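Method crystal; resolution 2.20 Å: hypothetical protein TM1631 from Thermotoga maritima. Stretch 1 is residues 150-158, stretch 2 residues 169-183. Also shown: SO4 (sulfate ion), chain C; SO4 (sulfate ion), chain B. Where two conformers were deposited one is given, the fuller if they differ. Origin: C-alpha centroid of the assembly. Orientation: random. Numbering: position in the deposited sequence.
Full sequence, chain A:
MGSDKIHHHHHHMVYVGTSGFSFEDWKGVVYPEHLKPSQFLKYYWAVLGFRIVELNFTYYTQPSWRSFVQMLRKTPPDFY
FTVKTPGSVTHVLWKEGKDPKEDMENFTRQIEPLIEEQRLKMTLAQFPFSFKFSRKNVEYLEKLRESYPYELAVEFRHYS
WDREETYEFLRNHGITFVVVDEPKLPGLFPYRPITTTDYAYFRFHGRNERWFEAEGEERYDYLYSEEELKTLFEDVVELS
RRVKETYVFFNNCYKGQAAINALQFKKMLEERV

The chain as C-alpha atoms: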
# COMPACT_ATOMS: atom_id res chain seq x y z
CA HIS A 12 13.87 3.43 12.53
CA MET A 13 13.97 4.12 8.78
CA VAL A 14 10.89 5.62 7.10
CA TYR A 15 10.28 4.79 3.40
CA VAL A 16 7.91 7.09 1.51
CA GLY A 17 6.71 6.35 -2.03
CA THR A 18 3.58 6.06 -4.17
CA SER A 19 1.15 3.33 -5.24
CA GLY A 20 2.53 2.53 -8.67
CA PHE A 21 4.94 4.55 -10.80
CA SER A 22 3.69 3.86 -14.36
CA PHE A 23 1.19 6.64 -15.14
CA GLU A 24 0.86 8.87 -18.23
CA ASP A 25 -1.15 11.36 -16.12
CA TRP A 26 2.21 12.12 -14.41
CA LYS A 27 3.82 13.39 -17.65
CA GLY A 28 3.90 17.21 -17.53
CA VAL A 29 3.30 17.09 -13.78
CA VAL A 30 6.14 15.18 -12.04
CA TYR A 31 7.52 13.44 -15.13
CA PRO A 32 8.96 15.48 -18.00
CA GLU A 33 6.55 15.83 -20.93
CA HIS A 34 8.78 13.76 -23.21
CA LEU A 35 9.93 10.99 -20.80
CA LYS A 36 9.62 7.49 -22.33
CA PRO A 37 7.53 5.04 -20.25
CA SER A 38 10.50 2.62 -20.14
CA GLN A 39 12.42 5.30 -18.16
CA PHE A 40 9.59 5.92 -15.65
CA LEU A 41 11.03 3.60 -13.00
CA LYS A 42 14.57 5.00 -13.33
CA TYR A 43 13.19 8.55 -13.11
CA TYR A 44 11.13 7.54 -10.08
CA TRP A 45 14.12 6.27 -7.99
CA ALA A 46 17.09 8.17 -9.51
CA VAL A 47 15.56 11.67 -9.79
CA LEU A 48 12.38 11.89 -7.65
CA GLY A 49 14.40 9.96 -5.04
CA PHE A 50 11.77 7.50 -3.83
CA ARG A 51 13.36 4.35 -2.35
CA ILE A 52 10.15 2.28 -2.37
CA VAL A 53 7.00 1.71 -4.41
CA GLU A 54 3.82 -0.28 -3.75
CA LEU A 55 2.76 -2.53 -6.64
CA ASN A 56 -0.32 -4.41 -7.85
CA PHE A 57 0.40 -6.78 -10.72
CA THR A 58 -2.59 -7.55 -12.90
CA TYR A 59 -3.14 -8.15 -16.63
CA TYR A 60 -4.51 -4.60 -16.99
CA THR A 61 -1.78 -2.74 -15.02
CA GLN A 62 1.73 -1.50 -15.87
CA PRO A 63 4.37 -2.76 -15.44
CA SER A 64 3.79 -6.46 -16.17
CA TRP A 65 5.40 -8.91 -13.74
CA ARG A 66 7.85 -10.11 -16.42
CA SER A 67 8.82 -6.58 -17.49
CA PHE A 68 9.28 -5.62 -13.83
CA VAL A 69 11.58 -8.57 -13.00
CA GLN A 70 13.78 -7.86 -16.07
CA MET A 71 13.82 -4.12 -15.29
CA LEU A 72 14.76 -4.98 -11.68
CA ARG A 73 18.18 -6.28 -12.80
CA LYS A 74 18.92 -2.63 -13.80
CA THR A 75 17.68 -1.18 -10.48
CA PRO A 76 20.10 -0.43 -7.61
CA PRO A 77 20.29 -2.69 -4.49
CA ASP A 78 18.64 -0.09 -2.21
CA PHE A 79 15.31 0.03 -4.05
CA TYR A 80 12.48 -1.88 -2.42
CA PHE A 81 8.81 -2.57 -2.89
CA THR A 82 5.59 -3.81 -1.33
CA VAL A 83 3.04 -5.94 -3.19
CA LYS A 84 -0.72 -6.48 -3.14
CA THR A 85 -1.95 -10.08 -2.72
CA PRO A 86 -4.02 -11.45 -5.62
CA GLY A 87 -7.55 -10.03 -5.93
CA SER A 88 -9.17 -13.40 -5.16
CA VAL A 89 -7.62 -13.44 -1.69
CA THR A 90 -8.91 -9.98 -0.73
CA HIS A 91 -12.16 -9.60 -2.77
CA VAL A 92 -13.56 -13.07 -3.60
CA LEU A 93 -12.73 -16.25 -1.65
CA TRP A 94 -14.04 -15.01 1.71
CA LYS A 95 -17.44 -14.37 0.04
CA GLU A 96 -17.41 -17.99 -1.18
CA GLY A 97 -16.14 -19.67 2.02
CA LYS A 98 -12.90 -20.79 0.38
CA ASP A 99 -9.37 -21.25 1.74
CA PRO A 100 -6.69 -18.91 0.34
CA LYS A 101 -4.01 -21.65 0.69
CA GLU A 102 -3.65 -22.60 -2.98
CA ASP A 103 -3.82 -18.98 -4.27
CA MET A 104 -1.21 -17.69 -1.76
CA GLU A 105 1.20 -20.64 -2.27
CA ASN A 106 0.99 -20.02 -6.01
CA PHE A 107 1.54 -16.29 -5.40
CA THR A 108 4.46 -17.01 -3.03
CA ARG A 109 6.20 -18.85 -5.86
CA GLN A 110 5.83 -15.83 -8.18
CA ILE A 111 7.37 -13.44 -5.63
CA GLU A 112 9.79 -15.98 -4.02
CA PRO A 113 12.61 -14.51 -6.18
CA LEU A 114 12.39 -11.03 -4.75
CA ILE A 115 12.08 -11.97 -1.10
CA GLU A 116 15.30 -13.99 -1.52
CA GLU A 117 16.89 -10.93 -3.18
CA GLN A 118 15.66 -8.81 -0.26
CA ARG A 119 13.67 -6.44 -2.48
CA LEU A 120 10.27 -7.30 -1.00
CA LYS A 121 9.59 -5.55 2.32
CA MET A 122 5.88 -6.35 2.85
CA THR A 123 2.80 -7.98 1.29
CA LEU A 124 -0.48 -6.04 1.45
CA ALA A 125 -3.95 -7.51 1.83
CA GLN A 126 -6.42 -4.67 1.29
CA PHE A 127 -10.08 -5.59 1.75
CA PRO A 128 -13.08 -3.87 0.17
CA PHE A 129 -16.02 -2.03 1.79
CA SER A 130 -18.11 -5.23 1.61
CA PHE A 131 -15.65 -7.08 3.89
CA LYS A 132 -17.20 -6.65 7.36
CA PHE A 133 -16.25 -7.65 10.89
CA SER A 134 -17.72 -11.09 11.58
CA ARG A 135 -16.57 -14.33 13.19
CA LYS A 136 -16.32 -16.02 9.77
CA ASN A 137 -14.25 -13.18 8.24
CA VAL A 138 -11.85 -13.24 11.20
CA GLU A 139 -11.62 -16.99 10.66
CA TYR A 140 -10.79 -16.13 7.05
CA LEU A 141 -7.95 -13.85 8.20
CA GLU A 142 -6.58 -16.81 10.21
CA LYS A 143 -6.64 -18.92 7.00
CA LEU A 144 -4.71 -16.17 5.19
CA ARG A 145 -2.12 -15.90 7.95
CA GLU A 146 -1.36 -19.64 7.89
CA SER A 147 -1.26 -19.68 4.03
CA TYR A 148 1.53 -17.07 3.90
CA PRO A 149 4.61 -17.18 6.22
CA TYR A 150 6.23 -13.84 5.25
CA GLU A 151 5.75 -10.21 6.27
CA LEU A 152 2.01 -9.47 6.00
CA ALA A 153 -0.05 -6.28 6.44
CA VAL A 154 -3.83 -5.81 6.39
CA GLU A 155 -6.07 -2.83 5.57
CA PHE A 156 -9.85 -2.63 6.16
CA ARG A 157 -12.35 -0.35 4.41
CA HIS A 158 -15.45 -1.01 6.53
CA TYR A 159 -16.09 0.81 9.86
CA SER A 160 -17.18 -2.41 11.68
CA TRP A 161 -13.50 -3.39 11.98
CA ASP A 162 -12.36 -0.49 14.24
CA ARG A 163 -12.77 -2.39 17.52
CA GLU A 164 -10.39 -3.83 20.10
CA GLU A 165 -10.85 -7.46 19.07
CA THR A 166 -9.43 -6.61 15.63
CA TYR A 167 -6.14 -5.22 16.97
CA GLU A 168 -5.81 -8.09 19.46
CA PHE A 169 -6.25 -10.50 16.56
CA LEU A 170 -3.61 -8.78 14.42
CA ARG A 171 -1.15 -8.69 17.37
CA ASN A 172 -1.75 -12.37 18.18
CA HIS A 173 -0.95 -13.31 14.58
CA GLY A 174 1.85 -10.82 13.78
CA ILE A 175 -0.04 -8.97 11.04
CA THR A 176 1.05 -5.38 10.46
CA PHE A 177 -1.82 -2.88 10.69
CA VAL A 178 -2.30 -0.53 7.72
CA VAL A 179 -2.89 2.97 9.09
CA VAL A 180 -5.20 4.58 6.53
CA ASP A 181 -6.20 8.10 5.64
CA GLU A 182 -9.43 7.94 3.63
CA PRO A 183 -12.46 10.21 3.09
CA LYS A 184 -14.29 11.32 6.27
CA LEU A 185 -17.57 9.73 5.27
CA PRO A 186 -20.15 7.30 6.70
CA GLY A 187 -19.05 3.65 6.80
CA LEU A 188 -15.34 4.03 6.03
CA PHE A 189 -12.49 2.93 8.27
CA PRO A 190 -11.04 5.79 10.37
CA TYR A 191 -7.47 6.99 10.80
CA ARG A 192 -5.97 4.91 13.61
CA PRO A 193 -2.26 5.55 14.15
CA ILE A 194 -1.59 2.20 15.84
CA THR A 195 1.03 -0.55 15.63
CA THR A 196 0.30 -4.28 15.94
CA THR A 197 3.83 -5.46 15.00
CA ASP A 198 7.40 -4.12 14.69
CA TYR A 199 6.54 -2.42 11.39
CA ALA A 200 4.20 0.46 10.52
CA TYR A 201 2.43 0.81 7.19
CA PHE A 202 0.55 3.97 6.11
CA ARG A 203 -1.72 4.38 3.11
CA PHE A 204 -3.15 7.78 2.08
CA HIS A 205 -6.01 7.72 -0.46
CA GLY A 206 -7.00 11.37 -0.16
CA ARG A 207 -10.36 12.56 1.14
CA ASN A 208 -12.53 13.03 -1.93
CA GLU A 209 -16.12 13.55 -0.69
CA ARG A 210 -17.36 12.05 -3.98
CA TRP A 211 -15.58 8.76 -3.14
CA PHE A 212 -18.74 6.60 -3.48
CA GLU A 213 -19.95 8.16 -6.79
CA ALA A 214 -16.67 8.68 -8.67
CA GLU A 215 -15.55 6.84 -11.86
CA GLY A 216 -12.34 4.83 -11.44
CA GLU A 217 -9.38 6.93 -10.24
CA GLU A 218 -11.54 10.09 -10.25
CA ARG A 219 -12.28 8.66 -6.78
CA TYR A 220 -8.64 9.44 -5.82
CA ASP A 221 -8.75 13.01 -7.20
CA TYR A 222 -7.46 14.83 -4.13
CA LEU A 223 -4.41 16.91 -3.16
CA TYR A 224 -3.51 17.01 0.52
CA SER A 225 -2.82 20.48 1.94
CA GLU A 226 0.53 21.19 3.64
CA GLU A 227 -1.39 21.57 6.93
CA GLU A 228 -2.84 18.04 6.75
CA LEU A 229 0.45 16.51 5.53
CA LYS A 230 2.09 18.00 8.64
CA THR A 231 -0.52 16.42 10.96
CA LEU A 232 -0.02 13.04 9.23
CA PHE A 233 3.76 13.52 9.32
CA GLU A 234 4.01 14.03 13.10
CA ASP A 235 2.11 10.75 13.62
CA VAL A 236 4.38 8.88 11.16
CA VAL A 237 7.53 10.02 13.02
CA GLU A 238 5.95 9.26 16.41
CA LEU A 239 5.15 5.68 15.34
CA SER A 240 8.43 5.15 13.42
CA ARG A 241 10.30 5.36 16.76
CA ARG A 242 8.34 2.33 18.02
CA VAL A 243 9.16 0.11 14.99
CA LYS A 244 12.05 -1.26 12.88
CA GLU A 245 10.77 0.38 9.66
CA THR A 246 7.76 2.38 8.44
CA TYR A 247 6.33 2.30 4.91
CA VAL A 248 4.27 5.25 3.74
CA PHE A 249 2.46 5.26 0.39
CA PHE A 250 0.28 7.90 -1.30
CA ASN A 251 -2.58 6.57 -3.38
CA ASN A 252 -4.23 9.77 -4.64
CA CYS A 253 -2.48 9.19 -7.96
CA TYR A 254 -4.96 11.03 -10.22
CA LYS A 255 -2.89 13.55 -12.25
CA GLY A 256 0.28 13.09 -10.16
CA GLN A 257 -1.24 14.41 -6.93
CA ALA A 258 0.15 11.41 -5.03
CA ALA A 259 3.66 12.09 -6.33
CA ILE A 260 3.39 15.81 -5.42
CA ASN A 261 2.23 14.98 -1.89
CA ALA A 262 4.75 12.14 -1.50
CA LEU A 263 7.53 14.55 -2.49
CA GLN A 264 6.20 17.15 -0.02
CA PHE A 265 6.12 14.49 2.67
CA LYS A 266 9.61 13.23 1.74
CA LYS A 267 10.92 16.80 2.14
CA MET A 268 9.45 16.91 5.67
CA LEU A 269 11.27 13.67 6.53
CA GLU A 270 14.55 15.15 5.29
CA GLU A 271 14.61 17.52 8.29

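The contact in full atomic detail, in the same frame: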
# COMPACT_ATOMS: atom_id res chain seq x y z
N TYR A 150 5.33 -14.98 5.35
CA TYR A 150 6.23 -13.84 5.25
C TYR A 150 5.53 -12.57 5.71
O TYR A 150 4.35 -12.60 6.03
CB TYR A 150 6.76 -13.69 3.83
CG TYR A 150 7.44 -14.94 3.34
CD1 TYR A 150 8.55 -15.44 4.01
CD2 TYR A 150 6.96 -15.64 2.25
CE1 TYR A 150 9.17 -16.59 3.59
CE2 TYR A 150 7.58 -16.81 1.82
CZ TYR A 150 8.69 -17.27 2.50
OH TYR A 150 9.32 -18.42 2.09
N GLU A 151 6.27 -11.47 5.74
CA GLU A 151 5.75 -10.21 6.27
C GLU A 151 4.42 -9.84 5.61
O GLU A 151 4.36 -9.62 4.41
CB GLU A 151 6.77 -9.08 6.11
CG GLU A 151 7.92 -9.12 7.12
CD GLU A 151 7.52 -8.69 8.53
OE1 GLU A 151 6.35 -8.31 8.74
OE2 GLU A 151 8.38 -8.75 9.44
N LEU A 152 3.37 -9.76 6.43
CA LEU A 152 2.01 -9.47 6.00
C LEU A 152 1.43 -8.23 6.70
O LEU A 152 1.67 -8.01 7.89
CB LEU A 152 1.10 -10.67 6.28
CG LEU A 152 -0.30 -10.64 5.67
CD1 LEU A 152 -0.25 -10.68 4.15
CD2 LEU A 152 -1.15 -11.78 6.19
N ALA A 153 0.68 -7.44 5.93
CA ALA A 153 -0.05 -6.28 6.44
C ALA A 153 -1.47 -6.28 5.90
O ALA A 153 -1.72 -6.69 4.75
CB ALA A 153 0.64 -4.97 6.05
N VAL A 154 -2.41 -5.83 6.74
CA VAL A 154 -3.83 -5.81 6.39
C VAL A 154 -4.47 -4.42 6.57
O VAL A 154 -4.24 -3.74 7.58
CB VAL A 154 -4.64 -6.89 7.20
CG1 VAL A 154 -6.15 -6.67 7.05
CG2 VAL A 154 -4.28 -8.31 6.74
N GLU A 155 -5.28 -4.05 5.58
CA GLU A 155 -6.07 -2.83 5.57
C GLU A 155 -7.57 -3.15 5.41
O GLU A 155 -7.96 -3.91 4.52
CB GLU A 155 -5.65 -1.96 4.38
CG GLU A 155 -6.29 -0.57 4.34
CD GLU A 155 -6.10 0.15 3.01
OE1 GLU A 155 -5.03 -0.02 2.40
OE2 GLU A 155 -7.02 0.88 2.57
N PHE A 156 -8.39 -2.53 6.25
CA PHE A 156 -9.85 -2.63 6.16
C PHE A 156 -10.47 -1.33 5.63
O PHE A 156 -9.94 -0.24 5.87
CB PHE A 156 -10.47 -2.92 7.52
CG PHE A 156 -9.75 -3.97 8.30
CD1 PHE A 156 -9.96 -5.31 8.04
CD2 PHE A 156 -8.87 -3.61 9.31
CE1 PHE A 156 -9.29 -6.30 8.77
CE2 PHE A 156 -8.19 -4.59 10.06
CZ PHE A 156 -8.41 -5.93 9.79
N ARG A 157 -11.58 -1.48 4.92
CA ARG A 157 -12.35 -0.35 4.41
C ARG A 157 -13.62 -0.09 5.22
O ARG A 157 -14.09 1.05 5.29
CB ARG A 157 -12.74 -0.60 2.95
CG ARG A 157 -13.36 0.61 2.25
CD ARG A 157 -12.29 1.42 1.60
NE ARG A 157 -11.95 0.88 0.28
CZ ARG A 157 -10.75 0.90 -0.28
NH1 ARG A 157 -9.70 1.41 0.36
NH2 ARG A 157 -10.59 0.39 -1.49
N HIS A 158 -14.16 -1.12 5.85
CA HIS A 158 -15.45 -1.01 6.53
C HIS A 158 -15.27 -0.63 8.02
O HIS A 158 -14.39 -1.16 8.69
CB HIS A 158 -16.22 -2.33 6.39
CG HIS A 158 -17.69 -2.22 6.68
ND1 HIS A 158 -18.26 -2.68 7.85
CD2 HIS A 158 -18.71 -1.70 5.94
CE1 HIS A 158 -19.56 -2.45 7.82
NE2 HIS A 158 -19.86 -1.85 6.68
N PHE A 169 -6.44 -9.45 17.54
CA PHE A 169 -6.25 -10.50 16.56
C PHE A 169 -4.96 -10.29 15.76
O PHE A 169 -4.14 -11.21 15.63
CB PHE A 169 -7.45 -10.62 15.60
CG PHE A 169 -7.22 -11.61 14.49
CD1 PHE A 169 -7.41 -12.97 14.70
CD2 PHE A 169 -6.76 -11.18 13.25
CE1 PHE A 169 -7.17 -13.88 13.67
CE2 PHE A 169 -6.52 -12.09 12.24
CZ PHE A 169 -6.72 -13.43 12.44
N LEU A 170 -4.78 -9.09 15.22
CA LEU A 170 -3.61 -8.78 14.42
C LEU A 170 -2.33 -9.03 15.23
O LEU A 170 -1.45 -9.74 14.77
CB LEU A 170 -3.66 -7.34 13.91
CG LEU A 170 -4.80 -6.97 12.95
CD1 LEU A 170 -4.77 -5.50 12.62
CD2 LEU A 170 -4.75 -7.78 11.67
N ARG A 171 -2.26 -8.44 16.42
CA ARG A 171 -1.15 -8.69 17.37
C ARG A 171 -0.88 -10.16 17.70
O ARG A 171 0.28 -10.56 17.91
CB ARG A 171 -1.42 -7.96 18.70
CG ARG A 171 -0.96 -6.52 18.73
CD ARG A 171 -1.17 -5.92 20.11
NE ARG A 171 -2.38 -5.09 20.15
CZ ARG A 171 -2.43 -3.78 19.89
NH1 ARG A 171 -1.33 -3.09 19.57
NH2 ARG A 171 -3.60 -3.14 19.96
N ASN A 172 -1.94 -10.96 17.83
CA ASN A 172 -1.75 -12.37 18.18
C ASN A 172 -1.22 -13.17 17.00
O ASN A 172 -0.66 -14.25 17.19
CB ASN A 172 -3.05 -12.99 18.69
CG ASN A 172 -3.29 -12.70 20.16
OD1 ASN A 172 -2.37 -12.68 20.97
ND2 ASN A 172 -4.54 -12.52 20.52
N HIS A 173 -1.37 -12.63 15.80
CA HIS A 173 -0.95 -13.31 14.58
C HIS A 173 0.16 -12.61 13.80
O HIS A 173 0.50 -13.03 12.70
CB HIS A 173 -2.18 -13.55 13.70
CG HIS A 173 -3.21 -14.41 14.37
ND1 HIS A 173 -4.17 -13.89 15.21
CD2 HIS A 173 -3.37 -15.75 14.38
CE1 HIS A 173 -4.91 -14.88 15.68
NE2 HIS A 173 -4.45 -16.02 15.19
N GLY A 174 0.73 -11.55 14.38
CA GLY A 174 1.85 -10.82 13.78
C GLY A 174 1.55 -10.23 12.41
O GLY A 174 2.38 -10.27 11.50
N ILE A 175 0.35 -9.68 12.27
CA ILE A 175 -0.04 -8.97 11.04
C ILE A 175 0.09 -7.47 11.27
O ILE A 175 -0.45 -6.93 12.23
CB ILE A 175 -1.47 -9.31 10.62
CG1 ILE A 175 -1.61 -10.81 10.35
CG2 ILE A 175 -1.86 -8.51 9.36
CD1 ILE A 175 -3.04 -11.33 10.31
N THR A 176 0.83 -6.82 10.38
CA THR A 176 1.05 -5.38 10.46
C THR A 176 -0.24 -4.63 10.06
O THR A 176 -0.86 -4.93 9.04
CB THR A 176 2.24 -4.97 9.57
OG1 THR A 176 3.45 -5.54 10.09
CG2 THR A 176 2.39 -3.45 9.48
N PHE A 177 -0.62 -3.68 10.90
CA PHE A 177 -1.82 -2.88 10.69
C PHE A 177 -1.56 -1.72 9.72
O PHE A 177 -0.64 -0.93 9.91
CB PHE A 177 -2.33 -2.34 12.03
CG PHE A 177 -3.49 -1.40 11.89
CD1 PHE A 177 -4.74 -1.87 11.50
CD2 PHE A 177 -3.33 -0.04 12.12
CE1 PHE A 177 -5.80 -1.02 11.36
CE2 PHE A 177 -4.40 0.82 11.97
CZ PHE A 177 -5.63 0.34 11.58
N VAL A 178 -2.38 -1.64 8.67
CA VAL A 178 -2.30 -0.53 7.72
C VAL A 178 -3.05 0.68 8.25
O VAL A 178 -4.28 0.69 8.32
CB VAL A 178 -2.87 -0.92 6.35
CG1 VAL A 178 -2.87 0.28 5.40
CG2 VAL A 178 -2.04 -2.04 5.76
N VAL A 179 -2.30 1.71 8.63
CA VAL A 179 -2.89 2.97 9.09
C VAL A 179 -3.33 3.74 7.85
O VAL A 179 -2.51 4.09 7.00
CB VAL A 179 -1.89 3.83 9.89
CG1 VAL A 179 -2.55 5.14 10.32
CG2 VAL A 179 -1.35 3.06 11.09
N VAL A 180 -4.63 4.02 7.75
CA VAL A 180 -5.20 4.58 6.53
C VAL A 180 -5.74 5.98 6.75
O VAL A 180 -6.41 6.26 7.75
CB VAL A 180 -6.37 3.73 6.02
CG1 VAL A 180 -6.90 4.29 4.69
CG2 VAL A 180 -5.97 2.32 5.83
N ASP A 181 -5.44 6.87 5.79
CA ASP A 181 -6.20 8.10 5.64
C ASP A 181 -7.07 8.02 4.38
O ASP A 181 -6.56 7.87 3.26
CB ASP A 181 -5.33 9.34 5.62
CG ASP A 181 -6.14 10.61 5.87
OD1 ASP A 181 -6.54 10.84 7.03
OD2 ASP A 181 -6.40 11.35 4.89
N GLU A 182 -8.37 8.13 4.61
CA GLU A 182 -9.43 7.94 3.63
C GLU A 182 -10.40 9.10 3.80
O GLU A 182 -10.30 9.83 4.77
CB GLU A 182 -10.20 6.66 3.97
CG GLU A 182 -9.86 5.46 3.15
CD GLU A 182 -10.46 4.20 3.73
OE1 GLU A 182 -11.59 4.24 4.24
OE2 GLU A 182 -9.79 3.15 3.68
N PRO A 183 -11.37 9.24 2.88
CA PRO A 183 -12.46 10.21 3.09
C PRO A 183 -13.16 10.11 4.46
O PRO A 183 -13.25 9.02 5.05
CB PRO A 183 -13.42 9.89 1.95
CG PRO A 183 -12.57 9.34 0.88
CD PRO A 183 -11.52 8.54 1.59
S SO4 C . -14.10 -0.46 -2.30
O1 SO4 C . -12.97 -1.02 -3.05
O2 SO4 C . -15.31 -0.50 -3.11
O3 SO4 C . -14.33 -1.25 -1.10
O4 SO4 C . -13.82 0.92 -1.92
S SO4 B . -7.00 0.92 -2.78
O1 SO4 B . -7.19 0.62 -1.36
O2 SO4 B . -8.00 0.24 -3.59
O3 SO4 B . -7.13 2.36 -2.95
O4 SO4 B . -5.68 0.46 -3.19
O HOH W 1 3.79 -10.88 8.85
O HOH W 2 -6.74 -0.60 8.29

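Stretch 2 enters the contact through the last turns of a helix, where L170 directs its side chain toward stretch 1 and its CD1 lies 4.4 Å from CE2 of F156, at the edge of that ring. R171 and N172 stay out of reach. H173 also lies outside the contact, but it ties the helix down locally: its ND1 donates to the backbone O of F169 (2.7 Å). G174 then leaves helical geometry with positive phi, a conformation that by itself favours glycine, and the chain turns toward the sheet. A water bridges this turn to stretch 1, accepting from L152 N (2.7 Å) and donating to G174 O (3.1 Å), so that polar backbone groups not paired directly are still linked.

I175, whose N bonds back to L170 O (3.1 Å), packs against V154 and L152: its CG2 meets CG2 of V154 at 3.6 Å, and its CG1 approaches CD2 of L152 at 4.3 Å. The strands are parallel where they pair, A153 with T176 and V154 with F177, and the angle between their axes is 41°. T176 bonds to stretch 1 through both its backbone groups, on the one edge of its strand, its N donating to L152 O (2.9 Å) and its O accepting from V154 N (2.9 Å). The same carbonyl O lies 3.0 Å from A153 CA in a CA-H...O contact, consistent with the close CA-CA spacing of 4.3 Å at this pair. The side chains of A153 and T176 share one face of the sheet, with their CB atoms 3.9 Å apart.

F177 and V154 occupy the other face. The ring of F177 reaches F156 edge to edge, CE1 to CE2 at 4.5 Å, so F156 has both L170 and F177 along its rim. V178 N donates to V154 O (3.0 Å), completing the three direct backbone hydrogen bonds. Beyond it the pairing continues through solvent: a second water accepts from F156 N (3.3 Å) and donates to V178 O (2.8 Å). The V178 side chain packs on A153 (CG2 to CB, 4.0 Å) and E155 (CB to CB, 3.6 Å).

V179 points away, whereas V180 points back and places CG2 3.3 Å from E155 CG. The contact closes at E182, whose OE2 lies 3.7 Å from E155 OE2. R157 offsets this proximity of like charges: its NH1 forms salt bridges with E155 OE2 (3.5 Å) and, at longer range, E182 OE2 (3.7 Å). The guanidinium also binds two sulfates, probably from the crystallisation liquor: R157 NE donates to O4 of the chain C sulfate (2.9 Å) and R157 NH1 to O1 of the chain B sulfate (3.1 Å).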